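Citrate lyase subunit beta-like protein (Mycobacterium tuberculosis H37Rv, PDB 6CHU) is a magnesium-dependent TIM-barrel lyase of the HpcH/HpaI aldolase family that serves itaconate dissimilation and leucine catabolism. Local coordinates at residues Trp142-Leu147 / Gly161-Val166; His169-Ile174 / Arg204-Val209; Ala117-Glu120 / Gly124-Cys127; Leu191-Val196 / His218-Pro223. All coordinates share one frame; numbering follows the deposited sequence.

Contact 1 of 4, residues Trp142-Leu147 / Gly161-Val166. With MG (magnesium ion), chain B; ACT (acetate ion), chain C.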
loop_
_atom_site.group_PDB
_atom_site.type_symbol
_atom_site.label_atom_id
_atom_site.label_comp_id
_atom_site.label_asym_id
_atom_site.label_seq_id
_atom_site.Cartn_x
_atom_site.Cartn_y
_atom_site.Cartn_z
ATOM N N TRP A 142 -13.848 1.865 -5.415
ATOM C CA TRP A 142 -12.852 2.897 -5.636
ATOM C C TRP A 142 -13.044 3.492 -7.023
ATOM O O TRP A 142 -13.697 2.907 -7.893
ATOM C CB TRP A 142 -11.420 2.365 -5.440
ATOM C CG TRP A 142 -10.941 1.463 -6.535
ATOM C CD1 TRP A 142 -11.358 0.194 -6.804
ATOM C CD2 TRP A 142 -9.941 1.776 -7.502
ATOM N NE1 TRP A 142 -10.675 -0.312 -7.893
ATOM C CE2 TRP A 142 -9.800 0.644 -8.342
ATOM C CE3 TRP A 142 -9.143 2.901 -7.738
ATOM C CZ2 TRP A 142 -8.906 0.608 -9.407
ATOM C CZ3 TRP A 142 -8.240 2.866 -8.797
ATOM C CH2 TRP A 142 -8.127 1.721 -9.619
ATOM N N GLY A 143 -12.525 4.707 -7.199
ATOM C CA GLY A 143 -12.669 5.398 -8.473
ATOM C C GLY A 143 -11.371 6.027 -8.934
ATOM O O GLY A 143 -10.868 6.954 -8.292
ATOM N N ALA A 144 -10.828 5.553 -10.054
ATOM C CA ALA A 144 -9.477 5.957 -10.429
ATOM C C ALA A 144 -9.439 7.386 -10.970
ATOM O O ALA A 144 -8.481 8.125 -10.715
ATOM C CB ALA A 144 -8.907 4.973 -11.456
ATOM N N GLU A 145 -10.454 7.797 -11.735
ATOM C CA GLU A 145 -10.346 9.090 -12.408
ATOM C C GLU A 145 -10.473 10.253 -11.430
ATOM O O GLU A 145 -9.705 11.220 -11.517
ATOM C CB GLU A 145 -11.378 9.195 -13.525
ATOM C CG GLU A 145 -11.025 8.313 -14.704
ATOM C CD GLU A 145 -11.329 6.844 -14.452
ATOM O OE1 GLU A 145 -12.128 6.546 -13.530
ATOM O OE2 GLU A 145 -10.766 5.992 -15.179
ATOM N N ASP A 146 -11.448 10.198 -10.511
ATOM C CA ASP A 146 -11.540 11.240 -9.484
ATOM C C ASP A 146 -10.342 11.195 -8.538
ATOM O O ASP A 146 -9.900 12.245 -8.048
ATOM C CB ASP A 146 -12.849 11.121 -8.685
ATOM C CG ASP A 146 -13.982 11.973 -9.265
ATOM O OD1 ASP A 146 -13.728 13.140 -9.640
ATOM O OD2 ASP A 146 -15.139 11.479 -9.330
ATOM N N LEU A 147 -9.796 10.004 -8.279
ATOM C CA LEU A 147 -8.582 9.923 -7.468
ATOM C C LEU A 147 -7.470 10.751 -8.099
ATOM O O LEU A 147 -6.894 11.636 -7.456
ATOM C CB LEU A 147 -8.154 8.465 -7.299
ATOM C CG LEU A 147 -6.805 8.270 -6.602
ATOM C CD1 LEU A 147 -6.892 8.698 -5.152
ATOM C CD2 LEU A 147 -6.317 6.825 -6.730
ATOM N N GLY A 161 -2.437 1.057 -21.008
ATOM C CA GLY A 161 -3.715 0.886 -20.351
ATOM C C GLY A 161 -3.642 0.358 -18.933
ATOM O O GLY A 161 -4.678 0.303 -18.255
ATOM N N ALA A 162 -2.466 -0.063 -18.477
ATOM C CA ALA A 162 -2.321 -0.518 -17.107
ATOM C C ALA A 162 -2.476 0.660 -16.157
ATOM O O ALA A 162 -2.088 1.792 -16.470
ATOM C CB ALA A 162 -0.958 -1.180 -16.895
ATOM N N TYR A 163 -3.071 0.388 -14.998
ATOM C CA TYR A 163 -3.204 1.411 -13.973
ATOM C C TYR A 163 -1.831 1.919 -13.544
ATOM O O TYR A 163 -0.864 1.158 -13.451
ATOM C CB TYR A 163 -3.943 0.848 -12.753
ATOM C CG TYR A 163 -5.452 0.837 -12.876
ATOM C CD1 TYR A 163 -6.150 1.991 -13.210
ATOM C CD2 TYR A 163 -6.176 -0.333 -12.661
ATOM C CE1 TYR A 163 -7.539 1.983 -13.316
ATOM C CE2 TYR A 163 -7.566 -0.353 -12.766
ATOM C CZ TYR A 163 -8.238 0.808 -13.097
ATOM O OH TYR A 163 -9.617 0.794 -13.203
ATOM N N ARG A 164 -1.753 3.223 -13.257
ATOM C CA ARG A 164 -0.554 3.749 -12.621
ATOM C C ARG A 164 -0.512 3.288 -11.161
ATOM O O ARG A 164 -1.503 2.812 -10.610
ATOM C CB ARG A 164 -0.510 5.273 -12.734
ATOM C CG ARG A 164 -0.367 5.755 -14.192
ATOM C CD ARG A 164 -0.407 7.270 -14.320
ATOM N NE ARG A 164 -0.376 7.670 -15.738
ATOM C CZ ARG A 164 0.716 7.694 -16.493
ATOM N NH1 ARG A 164 1.904 7.354 -15.995
ATOM N NH2 ARG A 164 0.627 8.058 -17.769
ATOM N N ASP A 165 0.661 3.432 -10.536
ATOM C CA ASP A 165 0.903 2.766 -9.255
ATOM C C ASP A 165 -0.026 3.258 -8.148
ATOM O O ASP A 165 -0.527 2.448 -7.353
ATOM C CB ASP A 165 2.365 2.937 -8.838
ATOM C CG ASP A 165 3.303 1.991 -9.576
ATOM O OD1 ASP A 165 2.812 1.147 -10.368
ATOM O OD2 ASP A 165 4.535 2.088 -9.360
ATOM N N VAL A 166 -0.255 4.578 -8.045
ATOM C CA VAL A 166 -1.109 5.047 -6.949
ATOM C C VAL A 166 -2.526 4.512 -7.108
ATOM O O VAL A 166 -3.210 4.230 -6.112
ATOM C CB VAL A 166 -1.086 6.589 -6.815
ATOM C CG1 VAL A 166 -1.869 7.268 -7.945
ATOM C CG2 VAL A 166 -1.643 6.999 -5.438
HETATM MG MG MG B . -15.998 9.624 -9.492
HETATM C C ACT C . 2.681 6.101 -10.119
HETATM O O ACT C . 2.646 5.393 -11.184
HETATM O OXT ACT C . 1.860 6.124 -9.132
HETATM C CH3 ACT C . 3.906 7.089 -9.975
HETATM O O HOH W 1 -14.276 8.822 -10.564
HETATM O O HOH W 2 -16.881 10.458 -11.229
HETATM O O HOH W 3 -17.604 10.304 -8.342
#
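Asp146 OD2, gripped by magnesium at 2.1 Å and by Lys100 NZ, lies on helix 144-151; just before it Trp142, at the end of strand 137-142, and in its first turn Ala144 pack against Tyr163. The aromatic pair is T-shaped: the edge of the Trp142 six-membered ring is presented to a face of Tyr163, with centroids 5.0 Å apart and planes at 63°. Trp142 chi1 of 73°, with CG between the backbone N and the carbonyl carbon, helps bring the CZ2-CH2 edge there. The closest approach is Trp142 CH2 to Tyr163 CZ, 3.6 Å, offset toward the hydroxyl end of the phenol. Trp142 NE1 is hydrogen-bonded to Asp187 OD1. Ala144 CB lies 3.8 Å from Tyr163 CE1, while Leu147 CD2 makes a looser approach to Val166 O.

At the other end, an acetate probably taken from the crystallisation liquor sits at the start of helix 165-180. Asp165 N donates to acetate O (2.9 Å, 161°) and Val166 N to acetate OXT (2.8 Å), a grip that the helix dipole would favour. The chemistry thus divides: a metal-holding carboxylate on one flank, mainly apolar and aromatic contact in the middle, and helix-start N-H groups able to receive an anion on the other.

Contact 2 of 4, residues His169-Ile174 / Arg204-Val209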
loop_
_atom_site.group_PDB
_atom_site.type_symbol
_atom_site.label_atom_id
_atom_site.label_comp_id
_atom_site.label_asym_id
_atom_site.label_seq_id
_atom_site.Cartn_x
_atom_site.Cartn_y
_atom_site.Cartn_z
ATOM N N HIS A 169 -2.434 1.011 -5.884
ATOM C CA HIS A 169 -2.315 1.034 -4.428
ATOM C C HIS A 169 -3.677 1.230 -3.770
ATOM O O HIS A 169 -4.029 0.532 -2.808
ATOM C CB HIS A 169 -1.347 2.157 -4.041
ATOM C CG HIS A 169 -0.950 2.183 -2.593
ATOM N ND1 HIS A 169 0.232 1.642 -2.142
ATOM C CD2 HIS A 169 -1.537 2.762 -1.520
ATOM C CE1 HIS A 169 0.343 1.859 -0.842
ATOM N NE2 HIS A 169 -0.716 2.536 -0.439
ATOM N N VAL A 170 -4.467 2.176 -4.286
ATOM C CA VAL A 170 -5.797 2.432 -3.719
ATOM C C VAL A 170 -6.738 1.259 -3.983
ATOM O O VAL A 170 -7.566 0.901 -3.127
ATOM C CB VAL A 170 -6.347 3.760 -4.275
ATOM C CG1 VAL A 170 -7.828 3.946 -3.914
ATOM C CG2 VAL A 170 -5.499 4.938 -3.759
ATOM N N ARG A 171 -6.627 0.637 -5.163
ATOM C CA ARG A 171 -7.411 -0.564 -5.460
ATOM C C ARG A 171 -7.214 -1.645 -4.399
ATOM O O ARG A 171 -8.184 -2.189 -3.859
ATOM C CB ARG A 171 -7.013 -1.096 -6.831
ATOM C CG ARG A 171 -7.867 -2.241 -7.352
ATOM C CD ARG A 171 -7.285 -2.651 -8.700
ATOM N NE ARG A 171 -8.173 -3.484 -9.497
ATOM C CZ ARG A 171 -7.778 -4.119 -10.600
ATOM N NH1 ARG A 171 -6.507 -4.031 -10.992
ATOM N NH2 ARG A 171 -8.642 -4.849 -11.305
ATOM N N SER A 172 -5.957 -1.991 -4.114
ATOM C CA SER A 172 -5.660 -2.969 -3.069
ATOM C C SER A 172 -6.123 -2.484 -1.703
ATOM O O SER A 172 -6.638 -3.274 -0.897
ATOM C CB SER A 172 -4.160 -3.277 -3.040
ATOM O OG SER A 172 -3.742 -3.893 -4.250
ATOM N N THR A 173 -5.925 -1.195 -1.408
ATOM C CA THR A 173 -6.379 -0.644 -0.133
ATOM C C THR A 173 -7.871 -0.892 0.077
ATOM O O THR A 173 -8.300 -1.317 1.159
ATOM C CB THR A 173 -6.069 0.856 -0.074
ATOM O OG1 THR A 173 -4.649 1.052 -0.133
ATOM C CG2 THR A 173 -6.607 1.470 1.219
ATOM N N ILE A 174 -8.677 -0.633 -0.949
ATOM C CA ILE A 174 -10.130 -0.753 -0.824
ATOM C C ILE A 174 -10.556 -2.212 -0.730
ATOM O O ILE A 174 -11.462 -2.557 0.037
ATOM C CB ILE A 174 -10.814 -0.018 -1.998
ATOM C CG1 ILE A 174 -11.255 1.362 -1.530
ATOM C CG2 ILE A 174 -11.998 -0.810 -2.591
ATOM C CD1 ILE A 174 -10.139 2.196 -1.056
ATOM N N ARG A 204 -11.114 -10.111 -14.990
ATOM C CA ARG A 204 -10.479 -11.369 -14.591
ATOM C C ARG A 204 -9.526 -11.145 -13.422
ATOM O O ARG A 204 -9.523 -11.918 -12.451
ATOM C CB ARG A 204 -9.738 -11.999 -15.772
ATOM C CG ARG A 204 -10.634 -12.702 -16.768
ATOM C CD ARG A 204 -9.765 -13.374 -17.828
ATOM N NE ARG A 204 -10.549 -14.065 -18.839
ATOM C CZ ARG A 204 -10.062 -14.442 -20.018
ATOM N NH1 ARG A 204 -8.798 -14.184 -20.327
ATOM N NH2 ARG A 204 -10.838 -15.072 -20.889
ATOM N N ASP A 205 -8.708 -10.093 -13.502
ATOM C CA ASP A 205 -7.811 -9.746 -12.402
ATOM C C ASP A 205 -8.592 -9.493 -11.119
ATOM O O ASP A 205 -8.203 -9.951 -10.037
ATOM C CB ASP A 205 -7.004 -8.499 -12.763
ATOM C CG ASP A 205 -5.789 -8.791 -13.625
ATOM O OD1 ASP A 205 -5.591 -9.955 -14.044
ATOM O OD2 ASP A 205 -5.017 -7.830 -13.876
ATOM N N ALA A 206 -9.698 -8.756 -11.224
ATOM C CA ALA A 206 -10.471 -8.401 -10.043
ATOM C C ALA A 206 -11.101 -9.639 -9.412
ATOM O O ALA A 206 -11.021 -9.832 -8.193
ATOM C CB ALA A 206 -11.529 -7.364 -10.416
ATOM N N ALA A 207 -11.685 -10.515 -10.240
ATOM C CA ALA A 207 -12.311 -11.730 -9.729
ATOM C C ALA A 207 -11.280 -12.662 -9.105
ATOM O O ALA A 207 -11.565 -13.351 -8.115
ATOM C CB ALA A 207 -13.064 -12.445 -10.857
ATOM N N ALA A 208 -10.076 -12.701 -9.670
ATOM C CA ALA A 208 -9.058 -13.621 -9.175
ATOM C C ALA A 208 -8.616 -13.281 -7.754
ATOM O O ALA A 208 -8.219 -14.184 -7.010
ATOM C CB ALA A 208 -7.852 -13.617 -10.113
ATOM N N VAL A 209 -8.639 -11.999 -7.372
ATOM C CA VAL A 209 -8.200 -11.588 -6.033
ATOM C C VAL A 209 -9.360 -11.392 -5.069
ATOM O O VAL A 209 -9.130 -11.060 -3.895
ATOM C CB VAL A 209 -7.336 -10.309 -6.080
ATOM C CG1 VAL A 209 -6.098 -10.544 -6.958
ATOM C CG2 VAL A 209 -8.149 -9.087 -6.555
HETATM O O HOH W 4 -6.340 -5.410 -13.384
#
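Two helical turns face each other at a distance, Arg171 and Ala206 marking the nearest CA pair at 9.6 Å, and a long side chain spans the gap. Both backbones are regularly helical here: Ile174 N bonds to Val170 O in the first segment, and Ala208 N to Arg204 O in the second.

Arg171 does the spanning. With CG anti to the backbone N (chi1 -173°) and chi2 and chi3 also near 180°, the chain runs straight out and delivers its guanidinium to the start of 204-209. There NH2 lies 3.9 Å from Ala206 CB and 4.3 Å from Asp205 CB, both approached obliquely. Phe211, in the loop after helix 196-209, touches the side chains of both Arg171 and Ala206. These helices flank strand 184-187 in the sequence of the TIM barrel, and it is Asp187, at the end of that strand, that makes the salt bridge with Arg171 NH2.

The carboxylate of Asp205 stays apart from the guanidinium, its OD2 5.0 Å from Arg171 NH1. Water 4 fills the interval at the edge of the guanidinium and in its plane, accepting from Arg171 NH1 at 2.8 Å and donating to Asp205 OD2 at 2.8 Å. The same OD2 forms a salt bridge with Arg158 of the third subunit, so the carboxylate looks outward to the trimer interface as well as inward to the water.

Contact 3 of 4, residues Ala117-Glu120 / Gly124-Cys127. With MG (magnesium ion), chain B.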
loop_
_atom_site.group_PDB
_atom_site.type_symbol
_atom_site.label_atom_id
_atom_site.label_comp_id
_atom_site.label_asym_id
_atom_site.label_seq_id
_atom_site.Cartn_x
_atom_site.Cartn_y
_atom_site.Cartn_z
ATOM N N ALA A 117 -19.503 2.967 0.075
ATOM C CA ALA A 117 -18.589 4.100 0.079
ATOM C C ALA A 117 -17.683 4.008 -1.143
ATOM O O ALA A 117 -16.996 2.996 -1.343
ATOM C CB ALA A 117 -17.763 4.121 1.364
ATOM N N LEU A 118 -17.703 5.052 -1.963
ATOM C CA LEU A 118 -16.876 5.130 -3.164
ATOM C C LEU A 118 -15.688 6.020 -2.814
ATOM O O LEU A 118 -15.813 7.245 -2.711
ATOM C CB LEU A 118 -17.686 5.661 -4.344
ATOM C CG LEU A 118 -16.924 6.131 -5.586
ATOM C CD1 LEU A 118 -16.013 5.032 -6.127
ATOM C CD2 LEU A 118 -17.931 6.576 -6.670
ATOM N N VAL A 119 -14.540 5.388 -2.597
ATOM C CA VAL A 119 -13.300 6.084 -2.271
ATOM C C VAL A 119 -12.608 6.481 -3.573
ATOM O O VAL A 119 -12.282 5.626 -4.405
ATOM C CB VAL A 119 -12.389 5.203 -1.402
ATOM C CG1 VAL A 119 -10.997 5.834 -1.253
ATOM C CG2 VAL A 119 -13.026 4.986 -0.019
ATOM N N GLU A 120 -12.392 7.787 -3.749
ATOM C CA GLU A 120 -11.808 8.321 -4.975
ATOM C C GLU A 120 -11.042 9.608 -4.688
ATOM O O GLU A 120 -10.933 10.477 -5.560
ATOM C CB GLU A 120 -12.903 8.544 -6.050
ATOM C CG GLU A 120 -14.141 9.283 -5.537
ATOM C CD GLU A 120 -15.301 9.271 -6.513
ATOM O OE1 GLU A 120 -15.081 8.950 -7.711
ATOM O OE2 GLU A 120 -16.438 9.583 -6.068
ATOM N N GLY A 124 -9.850 9.715 1.368
ATOM C CA GLY A 124 -10.624 8.487 1.464
ATOM C C GLY A 124 -9.737 7.257 1.520
ATOM O O GLY A 124 -10.033 6.297 2.232
ATOM N N ALA A 125 -8.641 7.267 0.758
ATOM C CA ALA A 125 -7.721 6.132 0.777
ATOM C C ALA A 125 -7.038 6.010 2.131
ATOM O O ALA A 125 -6.906 4.904 2.672
ATOM C CB ALA A 125 -6.684 6.276 -0.339
ATOM N N VAL A 126 -6.602 7.142 2.691
ATOM C CA VAL A 126 -5.947 7.153 4.000
ATOM C C VAL A 126 -6.893 6.672 5.091
ATOM O O VAL A 126 -6.459 6.054 6.077
ATOM C CB VAL A 126 -5.416 8.571 4.305
ATOM C CG1 VAL A 126 -4.977 8.697 5.756
ATOM C CG2 VAL A 126 -4.284 8.928 3.376
ATOM N N CYS A 127 -8.190 6.944 4.940
ATOM C CA CYS A 127 -9.207 6.613 5.929
ATOM C C CYS A 127 -10.024 5.383 5.552
ATOM O O CYS A 127 -11.106 5.182 6.120
ATOM C CB CYS A 127 -10.147 7.807 6.133
ATOM S SG CYS A 127 -9.305 9.217 6.882
HETATM MG MG MG B . -15.998 9.624 -9.492
HETATM O O HOH W 3 -17.604 10.304 -8.342
HETATM O O HOH W 1 -14.276 8.822 -10.564
HETATM O O HOH W 2 -16.881 10.458 -11.229
#
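At the C-terminal end of barrel strand 114-119 in the TIM barrel, Val119 packs on the short helix of Gly124 and Ala125, one residue before the magnesium ligand Glu120. The chain turns back sharply, so that Val119 and Gly124 have CA atoms 5.2 Å apart with four residues between them.

One methyl, Val119 CG1, makes the closest contacts. Placed anti to the backbone N (chi1 171°), it lies 3.4 Å from Gly124 C and equally close to Ala125 N, against the peptide link between them. Gly124 has no side chain on the facing side, which lets the methyl reach the backbone itself. CG1 is 4.4 Å from Ala125 CB, and Val119 CG2 stands beside Gly124 O at 4.0 Å. Ile174 and Met140 also touch the Val119 side chain, and Val170 meets Ala125, so helix 165-180 and strand 137-142 also pack on this pair.

Glu120 takes the other direction. Its side chain sets out away from the helix; chi1 of 48° puts CG between the backbone N and the carbonyl carbon, and the chain beyond CG is extended. OE1 binds the metal at 2.1 Å and OE2 stays 3.5 Å from it, so the carboxylate is monodentate; Asp146 OD2 and waters 1, 2 and 3 are further ligands. OE2 is not idle: Lys100 N donates to it, and metal-bound water 3 lies 2.7 Å from OE2, to which it probably donates.

Contact 4 of 4, residues Leu191-Val196 / His218-Pro223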
loop_
_atom_site.group_PDB
_atom_site.type_symbol
_atom_site.label_atom_id
_atom_site.label_comp_id
_atom_site.label_asym_id
_atom_site.label_seq_id
_atom_site.Cartn_x
_atom_site.Cartn_y
_atom_site.Cartn_z
ATOM N N LEU A 191 -13.397 3.084 -18.216
ATOM C CA LEU A 191 -14.008 4.161 -18.992
ATOM C C LEU A 191 -13.896 3.946 -20.495
ATOM O O LEU A 191 -14.720 4.487 -21.246
ATOM C CB LEU A 191 -13.391 5.510 -18.622
ATOM C CG LEU A 191 -13.770 6.058 -17.241
ATOM C CD1 LEU A 191 -13.305 7.490 -17.146
ATOM C CD2 LEU A 191 -15.269 5.988 -16.992
ATOM N N ASP A 192 -12.910 3.174 -20.951
ATOM C CA ASP A 192 -12.734 2.917 -22.383
ATOM C C ASP A 192 -13.687 1.797 -22.783
ATOM O O ASP A 192 -13.338 0.614 -22.758
ATOM C CB ASP A 192 -11.283 2.565 -22.702
ATOM C CG ASP A 192 -11.000 2.550 -24.198
ATOM O OD1 ASP A 192 -11.958 2.592 -24.996
ATOM O OD2 ASP A 192 -9.816 2.494 -24.580
ATOM N N ILE A 193 -14.893 2.192 -23.206
ATOM C CA ILE A 193 -15.991 1.242 -23.392
ATOM C C ILE A 193 -15.652 0.210 -24.463
ATOM O O ILE A 193 -15.906 -0.989 -24.298
ATOM C CB ILE A 193 -17.290 1.992 -23.739
ATOM C CG1 ILE A 193 -17.737 2.842 -22.556
ATOM C CG2 ILE A 193 -18.372 1.014 -24.177
ATOM C CD1 ILE A 193 -18.945 3.710 -22.863
ATOM N N LEU A 194 -15.115 0.663 -25.594
ATOM C CA LEU A 194 -14.817 -0.255 -26.685
ATOM C C LEU A 194 -13.588 -1.114 -26.415
ATOM O O LEU A 194 -13.341 -2.058 -27.177
ATOM C CB LEU A 194 -14.636 0.522 -27.997
ATOM C CG LEU A 194 -15.872 1.296 -28.465
ATOM C CD1 LEU A 194 -15.569 2.033 -29.762
ATOM C CD2 LEU A 194 -17.045 0.347 -28.651
ATOM N N ASP A 195 -12.817 -0.807 -25.368
ATOM C CA ASP A 195 -11.665 -1.616 -24.961
ATOM C C ASP A 195 -12.154 -2.846 -24.189
ATOM O O ASP A 195 -12.026 -2.960 -22.968
ATOM C CB ASP A 195 -10.701 -0.788 -24.123
ATOM C CG ASP A 195 -9.512 -1.593 -23.628
ATOM O OD1 ASP A 195 -9.095 -2.544 -24.331
ATOM O OD2 ASP A 195 -9.018 -1.289 -22.519
ATOM N N VAL A 196 -12.738 -3.783 -24.937
ATOM C CA VAL A 196 -13.245 -5.007 -24.325
ATOM C C VAL A 196 -12.091 -5.891 -23.863
ATOM O O VAL A 196 -12.181 -6.564 -22.826
ATOM C CB VAL A 196 -14.170 -5.741 -25.316
ATOM C CG1 VAL A 196 -14.501 -7.144 -24.822
ATOM C CG2 VAL A 196 -15.439 -4.938 -25.535
ATOM N N HIS A 218 -21.397 1.073 -19.298
ATOM C CA HIS A 218 -22.132 0.811 -20.530
ATOM C C HIS A 218 -22.637 -0.628 -20.493
ATOM O O HIS A 218 -21.905 -1.524 -20.049
ATOM C CB HIS A 218 -21.248 1.029 -21.765
ATOM C CG HIS A 218 -22.000 1.059 -23.060
ATOM N ND1 HIS A 218 -22.297 -0.083 -23.774
ATOM C CD2 HIS A 218 -22.500 2.092 -23.776
ATOM C CE1 HIS A 218 -22.951 0.248 -24.876
ATOM N NE2 HIS A 218 -23.088 1.560 -24.901
ATOM N N PRO A 219 -23.873 -0.880 -20.931
ATOM C CA PRO A 219 -24.426 -2.241 -20.798
ATOM C C PRO A 219 -23.654 -3.301 -21.569
ATOM O O PRO A 219 -23.699 -4.477 -21.183
ATOM C CB PRO A 219 -25.861 -2.093 -21.325
ATOM C CG PRO A 219 -25.839 -0.885 -22.195
ATOM C CD PRO A 219 -24.824 0.044 -21.582
ATOM N N SER A 220 -22.942 -2.925 -22.639
ATOM C CA SER A 220 -22.136 -3.895 -23.379
ATOM C C SER A 220 -21.032 -4.492 -22.517
ATOM O O SER A 220 -20.506 -5.561 -22.852
ATOM C CB SER A 220 -21.517 -3.236 -24.616
ATOM O OG SER A 220 -20.572 -2.260 -24.213
ATOM N N GLN A 221 -20.665 -3.828 -21.424
ATOM C CA GLN A 221 -19.631 -4.350 -20.542
ATOM C C GLN A 221 -20.143 -5.448 -19.619
ATOM O O GLN A 221 -19.334 -6.224 -19.098
ATOM C CB GLN A 221 -19.034 -3.210 -19.712
ATOM C CG GLN A 221 -18.432 -2.092 -20.562
ATOM C CD GLN A 221 -17.910 -0.938 -19.723
ATOM O OE1 GLN A 221 -18.635 -0.375 -18.910
ATOM N NE2 GLN A 221 -16.641 -0.581 -19.920
ATOM N N ILE A 222 -21.459 -5.540 -19.409
ATOM C CA ILE A 222 -21.989 -6.513 -18.445
ATOM C C ILE A 222 -21.678 -7.951 -18.843
ATOM O O ILE A 222 -21.242 -8.728 -17.978
ATOM C CB ILE A 222 -23.492 -6.276 -18.219
ATOM C CG1 ILE A 222 -23.734 -4.924 -17.535
ATOM C CG2 ILE A 222 -24.076 -7.402 -17.384
ATOM C CD1 ILE A 222 -23.282 -4.860 -16.069
ATOM N N PRO A 223 -21.881 -8.382 -20.094
ATOM C CA PRO A 223 -21.526 -9.770 -20.441
ATOM C C PRO A 223 -20.059 -10.076 -20.218
ATOM O O PRO A 223 -19.712 -11.190 -19.801
ATOM C CB PRO A 223 -21.902 -9.868 -21.927
ATOM C CG PRO A 223 -22.928 -8.824 -22.124
ATOM C CD PRO A 223 -22.538 -7.695 -21.223
HETATM O O HOH W 5 -15.000 -1.982 -21.865
HETATM O O HOH W 6 -17.915 -2.771 -24.969
#
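Ile193 and His218 form the tight half of this contact, their side chains crossing at about a right angle. With His218 CG anti to the backbone N (chi1 -168°), a ring face turns to Ile193. Ile193 CG2 lies over it in a CH-pi contact, 4.2 Å from the centroid and 28° off the ring normal, while Ile193 CD1 closes on His218 CB at 3.7 Å. Pro219 CD covers the opposite face, 3.3 Å above the plane toward the rim, so the ring is sandwiched. Ser220 N donates to His218 ND1 (3.1 Å, 160°), tilted from the ring plane, and Ser220 OG shares a hydrogen bond with the same nitrogen.

The other half is looser and is bridged by water. Ile193 O accepts from water 6, which pairs with Ser220 OG at 2.8 Å, and probably from water 5, which itself accepts from Gln221 NE2 at 2.9 Å. Direct approaches here are long: Ile193 CA to Gln221 NE2, 4.0 Å, and Ile193 CG2 to Ser220 OG.

In the capping box, His218 N donates to Gln221 OE1 (3.1 Å) from above the carbonyl plane. OE1 also accepts from Ile217 N, and NE2 donates to His190 O, which fixes the amide's rotation; the loop before helix 196-209 therefore rests on an internally braced helix start, joined to it by apolar packing, two waters and the Gln221 NE2 to His190 O bond.

In the fold
Contact 3 comes first along the chain, followed by contact 1; contacts 2 and 4 come later with their segments alternating. Contacts 1 and 3 lie about 13 Å apart between centres and share the magnesium ion, since barrel strand 114-119 is followed directly by Glu120 and the next strand, 137-142, leads into the helix that carries Asp146. Helix 165-180 joins contacts 1 and 2, whose centres are about 12 Å apart. Contact 4, its centre about 25 Å from that of contact 3 and on the opposite side of the chain's centre, links the last strand-to-helix connections of the barrel. All four contacts reach the second subunit of the trimer.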